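Local coordinates for protein putative sugar ABC transporter (Yersinia enterocolitica subsp. enterocolitica 8081, PDB 5ULB) that probably binds a methylthioribose-type sugar in the periplasm and delivers it to an ABC transporter, at residues R26-G29 / N33-Q36; V41-K46 / D261-G266; I20-I25 / V268-V273; A62-F67 / I79-G84; I179-V182 / G188-A191. All coordinates share one frame; numbering follows the deposited sequence. Where two conformers were deposited one is given.

Interaction 1 (R26-G29 / N33-Q36); sequences RNLG and NTTQ
Arg26, the last residue of strand 21-26, reaches over the loop that follows it and holds Thr34 and Asn33 in the first turns of helix 32-48. This strand-loop-helix unit belongs to the type I periplasmic binding protein fold, in which such loops line the sugar cleft. With CG anti to the backbone N (chi1 176°), the arginine chain runs extended to NE, and the guanidinium meets its partners at the edge, close to its own plane. NE and NH2 together grip one oxygen: Thr34 OG1 lies 2.9 Å from Arg26 NE and 3.0 Å from Arg26 NH2. That hydroxyl is also bonded to the carboxylate of Asp31, so three hydrogen bonds converge on it. Arg26 NH2 makes its second bond to Asn33 OD1, 2.8 Å away and fairly straight at 154°, which accepts through a lone pair in its carbonyl plane; guanidinium and amide are nearly coplanar. Arg26 NH1 is served by the hydroxyl of Ser82 and by a water, which in turn donates to Asn33 OD1, giving that oxygen two donors. All these groups are buried, and the positive charge probably polarises both oxygens. Leu28 and Asn33 touch the bound methylselenoribose; Arg26 probably acts from the second shell, helping to set the orientation of the Asn33 amide. Van der Waals contacts complete the interface, with Leu28 CD1 lying 3.6 Å from Thr34 OG1. On the other branch of the threonine, the methyl carbon Thr34 CG2 abuts the carbonyl oxygen Gly29 O at 3.1 Å.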
# COMPACT_ATOMS: atom_id res chain seq x y z
N ARG A 26 -3.86 -6.08 9.57
CA ARG A 26 -2.81 -5.34 8.86
C ARG A 26 -1.73 -4.98 9.89
O ARG A 26 -2.00 -4.43 10.98
CB ARG A 26 -3.32 -4.16 8.08
CG ARG A 26 -2.28 -3.29 7.41
CD ARG A 26 -2.88 -2.54 6.24
NE ARG A 26 -1.99 -1.50 5.79
CZ ARG A 26 -1.75 -1.18 4.51
NH1 ARG A 26 -1.99 -2.03 3.49
NH2 ARG A 26 -1.04 -0.11 4.27
N ASN A 27 -0.44 -5.24 9.54
CA ASN A 27 0.67 -5.07 10.44
C ASN A 27 1.29 -3.69 10.46
O ASN A 27 2.51 -3.56 10.39
CB ASN A 27 1.73 -6.13 10.10
CG ASN A 27 2.74 -6.37 11.16
OD1 ASN A 27 2.51 -6.17 12.36
ND2 ASN A 27 3.89 -6.95 10.75
N LEU A 28 0.42 -2.65 10.50
CA LEU A 28 0.83 -1.28 10.53
C LEU A 28 -0.08 -0.51 11.47
O LEU A 28 -1.01 -1.10 12.05
CB LEU A 28 0.86 -0.65 9.10
CG LEU A 28 1.88 -1.25 8.13
CD1 LEU A 28 1.66 -0.64 6.78
CD2 LEU A 28 3.28 -0.92 8.60
N GLY A 29 0.19 0.77 11.63
CA GLY A 29 -0.70 1.70 12.30
C GLY A 29 -1.60 2.43 11.34
O GLY A 29 -1.85 1.98 10.22
N ASN A 33 -1.84 5.36 3.97
CA ASN A 33 -1.96 4.21 3.05
C ASN A 33 -2.87 3.16 3.67
O ASN A 33 -3.75 2.63 3.02
CB ASN A 33 -0.55 3.65 2.77
CG ASN A 33 -0.56 2.61 1.66
OD1 ASN A 33 -0.60 1.43 1.93
ND2 ASN A 33 -0.38 3.14 0.41
N THR A 34 -2.61 2.84 4.95
CA THR A 34 -3.40 1.92 5.66
C THR A 34 -4.87 2.33 5.75
O THR A 34 -5.79 1.51 5.59
CB THR A 34 -2.80 1.69 7.10
OG1 THR A 34 -1.53 1.07 6.95
CG2 THR A 34 -3.72 0.86 7.95
N THR A 35 -5.10 3.59 6.09
CA THR A 35 -6.41 4.10 6.20
C THR A 35 -7.25 3.87 4.88
O THR A 35 -8.40 3.46 4.90
CB THR A 35 -6.43 5.59 6.65
OG1 THR A 35 -5.72 5.62 7.90
CG2 THR A 35 -7.78 6.16 6.71
N GLN A 36 -6.60 4.17 3.76
CA GLN A 36 -7.22 3.91 2.48
C GLN A 36 -7.46 2.41 2.14
O GLN A 36 -8.53 2.05 1.64
CB GLN A 36 -6.42 4.61 1.38
CG GLN A 36 -6.38 6.10 1.42
CD GLN A 36 -5.42 6.64 0.36
OE1 GLN A 36 -5.86 7.00 -0.78
NE2 GLN A 36 -4.12 6.68 0.71
O HOH W 1 -1.91 -0.73 0.83

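Interaction 2 (V41-K46 / D261-G266); sequences VLKEGK and DPKLIG
Val41 lies against Gly266 where two helices come together, 32-48 and the start of 262-278. The glycine presents bare backbone, and the chains approach until Val41 CA and Gly266 CA are 4.4 Å apart. In the conformer described, one of two, the valine's CG2 branch rests on this surface, 3.5 Å from Gly266 CA, while CG1 is turned off it. Toward the outside of the interface Lys43 and Lys263 cross at a slant. Lys43 runs nearly straight as far as CE, whereas Lys263 is bent at its third and fourth torsions (chi3 14°, chi4 94°), which swings its ammonium over the aliphatic part of the other chain: Lys263 NZ comes 3.6 Å from Lys43 CD. The two ammonium groups stay apart, with Lys43 NZ 5.1 Å from Lys263 NZ, so the like charges are kept out of direct contact. At the start of the second helix Asp261 is the N-cap, and its OD1 accepts a capping hydrogen bond from Lys263 N at 2.9 Å, from above the carboxylate plane. Glu44, one turn on from Val41, forms a salt bridge to Arg271 farther along the partner helix. Close glycine-assisted helix packing of this kind joins two helices of one lobe in the type I periplasmic binding protein fold.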
# COMPACT_ATOMS: atom_id res chain seq x y z
N VAL A 41 -11.44 -2.31 1.69
CA VAL A 41 -11.98 -3.59 2.10
C VAL A 41 -13.36 -3.46 2.65
O VAL A 41 -14.28 -4.21 2.34
CB VAL A 41 -11.13 -4.29 3.15
CG1 VAL A 41 -11.68 -5.69 3.41
CG2 VAL A 41 -9.70 -4.41 2.78
N LEU A 42 -13.52 -2.42 3.50
CA LEU A 42 -14.83 -2.21 4.13
C LEU A 42 -15.92 -1.92 3.11
O LEU A 42 -17.01 -2.47 3.13
CB LEU A 42 -14.77 -1.09 5.17
CG LEU A 42 -16.03 -0.80 5.94
CD1 LEU A 42 -16.40 -1.96 6.85
CD2 LEU A 42 -15.81 0.45 6.76
N LYS A 43 -15.61 -1.02 2.14
CA LYS A 43 -16.60 -0.63 1.13
C LYS A 43 -16.97 -1.79 0.26
O LYS A 43 -18.16 -2.02 -0.06
CB LYS A 43 -16.07 0.57 0.31
CG LYS A 43 -17.08 1.06 -0.73
CD LYS A 43 -16.55 2.24 -1.53
CE LYS A 43 -17.18 2.34 -2.87
NZ LYS A 43 -17.96 3.55 -2.79
N GLU A 44 -15.97 -2.59 -0.15
CA GLU A 44 -16.28 -3.72 -1.01
C GLU A 44 -17.06 -4.77 -0.25
O GLU A 44 -17.97 -5.35 -0.79
CB GLU A 44 -14.97 -4.25 -1.61
CG GLU A 44 -15.19 -5.19 -2.80
CD GLU A 44 -15.47 -4.43 -4.10
OE1 GLU A 44 -15.69 -3.15 -4.11
OE2 GLU A 44 -15.50 -5.07 -5.17
N GLY A 45 -16.68 -5.03 1.02
CA GLY A 45 -17.47 -5.93 1.76
C GLY A 45 -18.91 -5.54 2.00
O GLY A 45 -19.84 -6.34 1.87
N LYS A 46 -19.11 -4.24 2.29
CA LYS A 46 -20.45 -3.73 2.44
C LYS A 46 -21.28 -3.91 1.18
O LYS A 46 -22.43 -4.32 1.25
CB LYS A 46 -20.38 -2.24 2.82
CG LYS A 46 -21.70 -1.55 3.11
CD LYS A 46 -21.58 -0.14 3.59
CE LYS A 46 -22.96 0.45 3.73
NZ LYS A 46 -22.81 1.84 3.18
N ASP A 261 -3.80 2.87 -6.06
CA ASP A 261 -4.86 3.35 -5.13
C ASP A 261 -5.04 2.23 -4.05
O ASP A 261 -5.44 1.11 -4.37
CB ASP A 261 -6.19 3.50 -5.85
CG ASP A 261 -7.33 4.04 -4.98
OD1 ASP A 261 -7.15 4.14 -3.74
OD2 ASP A 261 -8.38 4.34 -5.60
N PRO A 262 -4.73 2.53 -2.76
CA PRO A 262 -4.91 1.48 -1.76
C PRO A 262 -6.28 1.06 -1.58
O PRO A 262 -6.47 -0.12 -1.13
CB PRO A 262 -4.25 2.12 -0.50
CG PRO A 262 -3.49 3.32 -0.94
CD PRO A 262 -4.22 3.78 -2.17
N LYS A 263 -7.28 1.87 -1.89
CA LYS A 263 -8.66 1.41 -1.79
C LYS A 263 -8.87 0.25 -2.76
O LYS A 263 -9.64 -0.66 -2.46
CB LYS A 263 -9.62 2.51 -2.16
CG LYS A 263 -9.66 3.64 -1.17
CD LYS A 263 -10.90 4.53 -1.39
CE LYS A 263 -11.92 3.87 -2.29
NZ LYS A 263 -13.05 3.06 -1.67
N LEU A 264 -8.30 0.32 -3.96
CA LEU A 264 -8.41 -0.80 -4.93
C LEU A 264 -7.72 -2.01 -4.42
O LEU A 264 -8.22 -3.12 -4.64
CB LEU A 264 -7.82 -0.29 -6.28
CG LEU A 264 -7.88 -1.32 -7.43
CD1 LEU A 264 -9.30 -1.67 -7.76
CD2 LEU A 264 -7.10 -0.79 -8.60
N ILE A 265 -6.55 -1.88 -3.80
CA ILE A 265 -5.91 -3.05 -3.23
C ILE A 265 -6.79 -3.76 -2.23
O ILE A 265 -6.92 -4.97 -2.24
CB ILE A 265 -4.57 -2.66 -2.64
CG1 ILE A 265 -3.63 -2.02 -3.74
CG2 ILE A 265 -3.91 -3.79 -1.93
CD1 ILE A 265 -2.32 -1.51 -3.16
N GLY A 266 -7.39 -2.97 -1.32
CA GLY A 266 -8.31 -3.56 -0.36
C GLY A 266 -9.46 -4.21 -1.01
O GLY A 266 -9.83 -5.34 -0.65

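Interaction 3 (I20-I25 / V268-V273); sequences IKIAVI and VNLRLV
Asn269 ND2 is gripped by two oxygens, the carbonyl of Ile265 and the hydroxyl of Thr120, while its helix neighbours Leu270 and Val273 meet Ile22 across the contact. Helix 262-278 here covers strand 21-26, an inner strand of the parallel sheet in one Rossmann-like α/β lobe of the periplasmic binding protein fold. No hydrogen bond joins the two segments; the contact is wholly apolar and buried. Ile22 carries the strand side of it: its CG1 lies beside the backbone N (chi1 -51°), and this directs the longer branch at the helix. Its middle carbon and its end serve different partners. Ile22 CG1 faces the leucine obliquely, 4.1 Å from Leu270 CD2, the methyl by which that side chain bends back to the strand. Leu270 also lies on Glu44 and Leu48 of helix 32-48, and thus fills the angle between the sheet and two helices. Val273, one turn farther along, continues the row and touches Ala102 and Ser104 of strand 102-106 as well, so the helix spans several strands of the sheet. Its approach to Ile22 is tip to tip: the terminal methyl Ile22 CD1 meets Val273 CG1 at 3.8 Å.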
# COMPACT_ATOMS: atom_id res chain seq x y z
N ILE A 20 -21.81 -13.47 5.91
CA ILE A 20 -20.41 -13.86 5.74
C ILE A 20 -19.56 -12.86 6.53
O ILE A 20 -19.78 -11.66 6.41
CB ILE A 20 -20.07 -13.89 4.26
CG1 ILE A 20 -20.83 -15.00 3.49
CG2 ILE A 20 -18.57 -13.95 4.02
CD1 ILE A 20 -20.40 -16.31 3.78
N LYS A 21 -18.57 -13.38 7.28
CA LYS A 21 -17.73 -12.53 8.13
C LYS A 21 -16.28 -12.63 7.69
O LYS A 21 -15.75 -13.77 7.57
CB LYS A 21 -17.92 -12.90 9.60
CG LYS A 21 -19.36 -12.90 10.01
CD LYS A 21 -19.72 -13.50 11.34
CE LYS A 21 -21.25 -13.40 11.48
NZ LYS A 21 -22.04 -14.39 10.66
N ILE A 22 -15.64 -11.48 7.51
CA ILE A 22 -14.27 -11.37 7.07
C ILE A 22 -13.45 -10.61 8.14
O ILE A 22 -13.92 -9.55 8.60
CB ILE A 22 -14.16 -10.61 5.73
CG1 ILE A 22 -15.12 -11.19 4.70
CG2 ILE A 22 -12.74 -10.57 5.23
CD1 ILE A 22 -14.97 -12.59 4.27
N ALA A 23 -12.30 -11.13 8.46
CA ALA A 23 -11.35 -10.41 9.36
C ALA A 23 -10.20 -9.88 8.49
O ALA A 23 -9.61 -10.68 7.70
CB ALA A 23 -10.87 -11.30 10.45
N VAL A 24 -9.84 -8.64 8.67
CA VAL A 24 -8.67 -8.06 8.03
C VAL A 24 -7.65 -7.68 9.09
O VAL A 24 -8.02 -6.91 10.04
CB VAL A 24 -9.07 -6.83 7.21
CG1 VAL A 24 -7.90 -6.21 6.49
CG2 VAL A 24 -10.24 -7.16 6.30
N ILE A 25 -6.44 -8.17 9.03
CA ILE A 25 -5.39 -7.88 10.01
C ILE A 25 -4.25 -7.29 9.20
O ILE A 25 -3.67 -7.97 8.33
CB ILE A 25 -4.99 -9.10 10.82
CG1 ILE A 25 -6.17 -9.82 11.47
CG2 ILE A 25 -4.02 -8.60 11.92
CD1 ILE A 25 -6.79 -10.91 10.68
N VAL A 268 -9.77 -5.43 -4.08
CA VAL A 268 -9.45 -6.65 -4.80
C VAL A 268 -9.20 -7.79 -3.86
O VAL A 268 -9.56 -8.94 -4.21
CB VAL A 268 -8.33 -6.32 -5.79
CG1 VAL A 268 -7.63 -7.58 -6.26
CG2 VAL A 268 -8.85 -5.46 -6.94
N ASN A 269 -8.48 -7.56 -2.77
CA ASN A 269 -8.35 -8.67 -1.80
C ASN A 269 -9.68 -9.18 -1.30
O ASN A 269 -9.82 -10.40 -1.14
CB ASN A 269 -7.38 -8.24 -0.67
CG ASN A 269 -5.92 -8.40 -1.08
OD1 ASN A 269 -5.36 -9.51 -0.86
ND2 ASN A 269 -5.28 -7.41 -1.72
N LEU A 270 -10.64 -8.32 -1.08
CA LEU A 270 -11.99 -8.77 -0.71
C LEU A 270 -12.59 -9.59 -1.83
O LEU A 270 -13.21 -10.61 -1.57
CB LEU A 270 -12.82 -7.54 -0.25
CG LEU A 270 -14.11 -7.83 0.46
CD1 LEU A 270 -15.23 -8.27 -0.45
CD2 LEU A 270 -13.98 -8.68 1.66
N ARG A 271 -12.53 -9.08 -3.07
CA ARG A 271 -13.08 -9.82 -4.22
C ARG A 271 -12.51 -11.24 -4.27
O ARG A 271 -13.22 -12.22 -4.54
CB ARG A 271 -12.77 -9.10 -5.55
CG ARG A 271 -13.40 -7.78 -5.69
CD ARG A 271 -13.00 -7.19 -7.06
NE ARG A 271 -13.37 -5.78 -7.15
CZ ARG A 271 -13.01 -4.98 -8.16
NH1 ARG A 271 -12.29 -5.43 -9.14
NH2 ARG A 271 -13.40 -3.74 -8.18
N LEU A 272 -11.20 -11.38 -4.07
CA LEU A 272 -10.55 -12.68 -4.06
C LEU A 272 -11.10 -13.63 -2.99
O LEU A 272 -11.38 -14.75 -3.27
CB LEU A 272 -9.01 -12.53 -3.97
CG LEU A 272 -8.35 -11.99 -5.25
CD1 LEU A 272 -6.98 -11.40 -4.91
CD2 LEU A 272 -8.21 -13.14 -6.22
N VAL A 273 -11.25 -13.08 -1.77
CA VAL A 273 -11.86 -13.91 -0.72
C VAL A 273 -13.28 -14.27 -1.01
O VAL A 273 -13.70 -15.40 -0.77
CB VAL A 273 -11.68 -13.20 0.63
CG1 VAL A 273 -12.46 -13.89 1.72
CG2 VAL A 273 -10.25 -13.17 1.01

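Interaction 4 (A62-F67 / I79-G84); sequences ARFQDF and IILSQG
Apolar contact between Phe64 and Leu81, Ser82 and Gly84, at and just after the end of strand 78-82, makes up most of this buried interface. The ring is carried out from helix 61-73 with CG anti to the backbone N (chi1 -178°), which directs its far end at the strand. There Phe64 CZ lies 4.2 Å from the methyl Leu81 CD2 and 3.8 Å from Gly84 CA. The glycine carries no side chain, and the aromatic tip can sit directly on its backbone; Phe64 CE2 is likewise 3.9 Å from Gly84 CA. Ile25 of the neighbouring strand also packs on the ring. In the type I periplasmic binding protein fold the helix and strand belong to one beta-alpha-beta crossover, strand 51-56 leading through helix 61-73 to strand 78-82, and Phe64 fills the space between helix and sheet at the cleft end. Polar groups are involved on the strand side. The carbonyl oxygen Ser82 O is 3.8 Å from Phe64 CE1, a van der Waals approach, and also accepts the backbone N-H of Asn27. On the side of the strand turned away from the ring, Ser82 OG donates to Gln83 OE1 at 2.6 Å, entering from above the amide plane (43° out of it). This short bond probably restrains the rotation of the glutamine amide, whose NE2 makes weak hydrogen bonds to O4 of the bound sugar and to Asp107.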
# COMPACT_ATOMS: atom_id res chain seq x y z
N ALA A 62 3.90 -9.31 17.47
CA ALA A 62 3.20 -10.12 18.46
C ALA A 62 1.73 -9.86 18.47
O ALA A 62 0.92 -10.83 18.50
CB ALA A 62 3.77 -9.96 19.80
N ARG A 63 1.37 -8.61 18.40
CA ARG A 63 -0.05 -8.20 18.40
C ARG A 63 -0.67 -8.67 17.07
O ARG A 63 -1.82 -9.17 17.06
CB ARG A 63 -0.19 -6.72 18.58
CG ARG A 63 0.29 -6.26 19.98
CD ARG A 63 0.10 -4.79 20.35
NE ARG A 63 -1.31 -4.55 20.65
CZ ARG A 63 -2.17 -4.02 19.82
NH1 ARG A 63 -3.44 -3.90 20.27
NH2 ARG A 63 -1.80 -3.63 18.60
N PHE A 64 0.05 -8.59 15.94
CA PHE A 64 -0.41 -9.09 14.65
C PHE A 64 -0.78 -10.57 14.76
O PHE A 64 -1.90 -10.99 14.40
CB PHE A 64 0.66 -8.89 13.62
CG PHE A 64 0.23 -9.36 12.22
CD1 PHE A 64 -0.49 -8.49 11.40
CD2 PHE A 64 0.57 -10.56 11.75
CE1 PHE A 64 -0.81 -8.90 10.15
CE2 PHE A 64 0.20 -10.98 10.49
CZ PHE A 64 -0.49 -10.16 9.72
N GLN A 65 0.14 -11.40 15.27
CA GLN A 65 -0.10 -12.76 15.47
C GLN A 65 -1.27 -13.10 16.38
O GLN A 65 -2.09 -14.00 16.04
CB GLN A 65 1.16 -13.51 15.90
CG GLN A 65 2.31 -13.50 14.89
CD GLN A 65 3.53 -14.03 15.47
OE1 GLN A 65 3.77 -15.26 15.55
NE2 GLN A 65 4.41 -13.09 15.89
N ASP A 66 -1.35 -12.35 17.48
CA ASP A 66 -2.52 -12.59 18.36
C ASP A 66 -3.87 -12.30 17.62
O ASP A 66 -4.82 -13.07 17.75
CB ASP A 66 -2.40 -11.68 19.58
CG ASP A 66 -1.29 -12.06 20.52
OD1 ASP A 66 -0.76 -13.21 20.46
OD2 ASP A 66 -1.04 -11.16 21.39
N PHE A 67 -3.92 -11.20 16.85
CA PHE A 67 -5.11 -10.89 16.09
C PHE A 67 -5.46 -11.98 15.10
O PHE A 67 -6.63 -12.35 14.93
CB PHE A 67 -5.09 -9.55 15.43
CG PHE A 67 -5.20 -8.37 16.34
CD1 PHE A 67 -6.16 -8.26 17.26
CD2 PHE A 67 -4.40 -7.26 16.09
CE1 PHE A 67 -6.31 -7.11 18.01
CE2 PHE A 67 -4.59 -6.08 16.81
CZ PHE A 67 -5.53 -6.03 17.80
N ILE A 79 -10.22 -14.42 5.79
CA ILE A 79 -9.21 -13.58 6.40
C ILE A 79 -8.39 -12.92 5.32
O ILE A 79 -8.03 -13.58 4.33
CB ILE A 79 -8.34 -14.37 7.38
CG1 ILE A 79 -9.11 -14.80 8.63
CG2 ILE A 79 -7.08 -13.57 7.79
CD1 ILE A 79 -8.44 -15.72 9.59
N ILE A 80 -8.11 -11.66 5.50
CA ILE A 80 -7.13 -10.91 4.68
C ILE A 80 -6.02 -10.49 5.58
O ILE A 80 -6.27 -9.84 6.60
CB ILE A 80 -7.79 -9.71 3.96
CG1 ILE A 80 -8.85 -10.20 2.96
CG2 ILE A 80 -6.75 -8.85 3.23
CD1 ILE A 80 -9.78 -9.08 2.52
N LEU A 81 -4.73 -10.77 5.21
CA LEU A 81 -3.58 -10.25 5.89
C LEU A 81 -2.89 -9.21 5.07
O LEU A 81 -2.84 -9.32 3.84
CB LEU A 81 -2.59 -11.34 6.23
CG LEU A 81 -3.07 -12.59 7.00
CD1 LEU A 81 -1.94 -13.48 7.35
CD2 LEU A 81 -3.88 -12.12 8.22
N SER A 82 -2.25 -8.24 5.74
CA SER A 82 -1.47 -7.23 5.06
C SER A 82 -0.21 -6.95 5.86
O SER A 82 -0.29 -6.72 7.08
CB SER A 82 -2.34 -6.00 4.88
OG SER A 82 -1.76 -4.96 4.13
N GLN A 83 0.96 -6.97 5.20
CA GLN A 83 2.23 -6.73 5.80
C GLN A 83 2.64 -7.73 6.87
O GLN A 83 3.46 -7.45 7.75
CB GLN A 83 2.42 -5.28 6.33
CG GLN A 83 2.53 -4.18 5.21
CD GLN A 83 1.27 -3.74 4.66
OE1 GLN A 83 0.25 -3.86 5.34
NE2 GLN A 83 1.26 -3.24 3.44
N GLY A 84 2.15 -8.98 6.74
CA GLY A 84 2.67 -10.07 7.60
C GLY A 84 4.11 -10.36 7.28
O GLY A 84 4.50 -10.41 6.11

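Interaction 5 (I179-V182 / G188-A191); sequences IGAV and GDTA
Asp189 and Thr190, in the first turns of helix 186-200, face Ile179, at the end of strand 173-179, and Ala181 in the loop that leads on into this helix. The strand and helix form a β-α unit at the edge of the second lobe of the periplasmic binding protein fold. Asp189 comes first, its CG anti to the backbone N (chi1 179°), which carries the carboxylate out to the loop. Its OD2 approaches Ala181 CB at 4.0 Å and is salt-bridged to Lys193, one turn on. Two waters also donate to this oxygen, 3.0 Å and 2.7 Å from Asp189 OD2, and both reach the backbone of Ala181; together these partners probably offset much of its negative charge. Thr190 follows, buried, with its two branches in different roles. Its methyl lies loosely against the strand end, Thr190 CG2 being 4.4 Å from Ile179 CG2 in the isoleucine conformer described. Its hydroxyl bonds to the carbonyl of Val186 in the preceding turn, and accepts from the first water at 2.8 Å from Thr190 OG1. That water joins the three groups, receiving the Ala181 N-H, while the second water donates to the carbonyl of the same residue, 2.8 Å from Ala181 O.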
# COMPACT_ATOMS: atom_id res chain seq x y z
N ILE A 179 16.87 6.51 6.67
CA ILE A 179 16.07 6.81 7.84
C ILE A 179 14.77 6.15 7.71
O ILE A 179 14.17 6.18 6.62
CB ILE A 179 15.64 8.38 7.82
CG1 ILE A 179 16.76 9.23 8.11
CG2 ILE A 179 14.43 8.74 8.74
CD1 ILE A 179 16.50 10.70 7.79
N GLY A 180 14.19 5.64 8.82
CA GLY A 180 12.81 5.25 8.83
C GLY A 180 12.48 4.21 9.89
O GLY A 180 13.23 3.29 10.04
N ALA A 181 11.27 4.34 10.48
CA ALA A 181 10.76 3.33 11.39
C ALA A 181 9.26 3.35 11.34
O ALA A 181 8.63 4.39 11.02
CB ALA A 181 11.23 3.67 12.82
N VAL A 182 8.66 2.23 11.71
CA VAL A 182 7.24 2.21 11.94
C VAL A 182 6.95 2.55 13.42
O VAL A 182 7.63 2.03 14.30
CB VAL A 182 6.66 0.79 11.66
CG1 VAL A 182 5.15 0.72 11.98
CG2 VAL A 182 6.92 0.40 10.21
N GLY A 188 5.64 12.56 12.27
CA GLY A 188 6.42 13.34 13.17
C GLY A 188 7.76 12.85 13.46
O GLY A 188 8.73 13.59 13.52
N ASP A 189 7.83 11.54 13.60
CA ASP A 189 9.13 10.91 13.85
C ASP A 189 10.06 11.14 12.68
O ASP A 189 11.19 11.50 12.86
CB ASP A 189 8.93 9.41 14.03
CG ASP A 189 10.24 8.62 14.28
OD1 ASP A 189 11.04 9.02 15.19
OD2 ASP A 189 10.43 7.51 13.62
N THR A 190 9.51 10.96 11.45
CA THR A 190 10.35 11.18 10.25
C THR A 190 10.78 12.60 10.20
O THR A 190 11.91 12.90 9.82
CB THR A 190 9.64 10.61 9.00
OG1 THR A 190 9.24 9.27 9.20
CG2 THR A 190 10.56 10.72 7.81
N ALA A 191 9.83 13.53 10.44
CA ALA A 191 10.18 14.93 10.36
C ALA A 191 11.32 15.30 11.33
O ALA A 191 12.25 16.04 10.99
CB ALA A 191 8.99 15.84 10.67
O HOH W 2 10.62 7.32 10.68
O HOH W 3 8.14 6.38 12.87

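Interactions 1 to 4 lie in one lobe and touch in several places, whereas interaction 5 belongs to the other lobe, its centre about 27 Å from that of interaction 2, and meets the first lobe here through Leu28 and Val182. Interactions 1 and 2 share helix 32-48; 2 and 3 share helix 262-278; strands 21-26 and 78-82, used by 3 and 4, are sheet neighbours. Chemistry follows place. Interactions 3 and 4, between sheet and helix, are buried and chiefly apolar. Interaction 1, also buried but at the sugar cleft, relies on a charged hydrogen-bond network. Interaction 2 grades from buried glycine packing to exposed lysines, and the partly buried interaction 5 is bridged largely by water.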